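Local coordinates for ankyrin repeat domain-containing protein EMB506, chloroplastic (Arabidopsis thaliana, PDB 6JD6) that acts in the first differentiation of the proplastid during embryo development and is needed for correct cotyledon and leaf margin formation, at residues S260-L263 with V264-L267. Sequence-based numbering, arbitrary orientation.
Sequences SYDL and VKLL. With SO4 (sulfate ion), chain H.
Lys265 reaches back one turn to Tyr261 and Asp262 at the start of helix 260-269, the second helix of the fifth ankyrin repeat. Its chain leaves with CG opposite the backbone N (chi1 -176°) and bends at chi3 (51°), which carries NZ obliquely to the Tyr261 ring, 3.8 Å from CE2. The Asp262 side chain runs alongside in the same direction, but its OD1 stays 4.0 Å from Lys265 NZ, near enough for attraction but too far for a salt bridge; the firmer ionic partner of this carboxylate is Arg224 of helix 224-232, through OD2. Cutting the lysine back to an alanine would probably leave Tyr261 CE2 without its CE and NZ neighbours and the Asp262 carboxylate with less compensating charge nearby. Beneath run the i to i+4 backbone bonds, among them Lys265 N to Tyr261 O at 2.9 Å. A chain of another protein packs against Tyr261, Val264 and Lys265, its backbone weakly hydrogen-bonded to Tyr261 OH. On the buried side, Leu263, Val264 and Leu267 touch Ala251 of helix 247-252, while Ser260 OG bonds to Gly255 O. A sulfate, probably from the crystallisation liquor, sits at the amino end, where Tyr261 N makes a weak but fairly straight bond to its O4 (3.3 Å, 167°).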
loop_
_atom_site.group_PDB
_atom_site.type_symbol
_atom_site.label_atom_id
_atom_site.label_comp_id
_atom_site.label_asym_id
_atom_site.label_seq_id
_atom_site.Cartn_x
_atom_site.Cartn_y
_atom_site.Cartn_z
ATOM N N SER A 260 -0.123 1.467 -27.137
ATOM C CA SER A 260 0.511 2.762 -27.351
ATOM C C SER A 260 -0.274 3.653 -28.301
ATOM O O SER A 260 -0.440 4.845 -28.041
ATOM C CB SER A 260 1.937 2.580 -27.862
ATOM O OG SER A 260 2.730 1.924 -26.891
ATOM N N TYR A 261 -0.749 3.085 -29.403
ATOM C CA TYR A 261 -1.486 3.873 -30.380
ATOM C C TYR A 261 -2.794 4.421 -29.811
ATOM O O TYR A 261 -3.152 5.565 -30.070
ATOM C CB TYR A 261 -1.762 3.078 -31.658
ATOM C CG TYR A 261 -2.448 3.922 -32.706
ATOM C CD1 TYR A 261 -1.737 4.870 -33.426
ATOM C CD2 TYR A 261 -3.809 3.796 -32.953
ATOM C CE1 TYR A 261 -2.355 5.658 -34.374
ATOM C CE2 TYR A 261 -4.438 4.580 -33.905
ATOM C CZ TYR A 261 -3.702 5.510 -34.610
ATOM O OH TYR A 261 -4.309 6.302 -35.557
ATOM N N ASP A 262 -3.504 3.602 -29.042
ATOM C CA ASP A 262 -4.753 4.037 -28.427
ATOM C C ASP A 262 -4.523 5.206 -27.483
ATOM O O ASP A 262 -5.290 6.170 -27.478
ATOM C CB ASP A 262 -5.423 2.888 -27.671
ATOM C CG ASP A 262 -6.036 1.862 -28.598
ATOM O OD1 ASP A 262 -6.245 2.185 -29.787
ATOM O OD2 ASP A 262 -6.314 0.736 -28.137
ATOM N N LEU A 263 -3.465 5.115 -26.685
ATOM C CA LEU A 263 -3.119 6.179 -25.752
ATOM C C LEU A 263 -2.739 7.470 -26.486
ATOM O O LEU A 263 -3.169 8.560 -26.099
ATOM C CB LEU A 263 -1.998 5.724 -24.814
ATOM C CG LEU A 263 -2.430 4.646 -23.812
ATOM C CD1 LEU A 263 -1.228 3.999 -23.154
ATOM C CD2 LEU A 263 -3.367 5.226 -22.755
ATOM N N VAL A 264 -1.943 7.339 -27.544
ATOM C CA VAL A 264 -1.554 8.483 -28.366
ATOM C C VAL A 264 -2.791 9.168 -28.941
ATOM O O VAL A 264 -2.899 10.395 -28.937
ATOM C CB VAL A 264 -0.620 8.054 -29.522
ATOM C CG1 VAL A 264 -0.571 9.125 -30.616
ATOM C CG2 VAL A 264 0.774 7.755 -28.993
ATOM N N LYS A 265 -3.727 8.358 -29.419
ATOM C CA LYS A 265 -4.973 8.854 -29.982
ATOM C C LYS A 265 -5.754 9.682 -28.957
ATOM O O LYS A 265 -6.179 10.795 -29.249
ATOM C CB LYS A 265 -5.802 7.680 -30.502
ATOM C CG LYS A 265 -7.085 8.054 -31.203
ATOM C CD LYS A 265 -7.477 6.983 -32.215
ATOM C CE LYS A 265 -7.486 5.593 -31.586
ATOM N NZ LYS A 265 -7.945 4.549 -32.549
ATOM N N LEU A 266 -5.922 9.142 -27.754
ATOM C CA LEU A 266 -6.551 9.875 -26.660
ATOM C C LEU A 266 -5.847 11.201 -26.377
ATOM O O LEU A 266 -6.493 12.218 -26.128
ATOM C CB LEU A 266 -6.563 9.031 -25.383
ATOM C CG LEU A 266 -7.563 7.876 -25.318
ATOM C CD1 LEU A 266 -7.362 7.070 -24.043
ATOM C CD2 LEU A 266 -8.989 8.403 -25.404
ATOM N N LEU A 267 -4.518 11.183 -26.416
ATOM C CA LEU A 267 -3.723 12.356 -26.074
ATOM C C LEU A 267 -3.731 13.409 -27.176
ATOM O O LEU A 267 -3.417 14.569 -26.928
ATOM C CB LEU A 267 -2.285 11.947 -25.744
ATOM C CG LEU A 267 -2.101 11.179 -24.436
ATOM C CD1 LEU A 267 -0.741 10.494 -24.397
ATOM C CD2 LEU A 267 -2.271 12.115 -23.242
HETATM S S SO4 H . -0.966 -0.784 -30.136
HETATM O O1 SO4 H . -1.007 -1.234 -31.524
HETATM O O2 SO4 H . -2.128 0.061 -29.860
HETATM O O3 SO4 H . -0.989 -1.946 -29.250
HETATM O O4 SO4 H . 0.260 -0.022 -29.911
#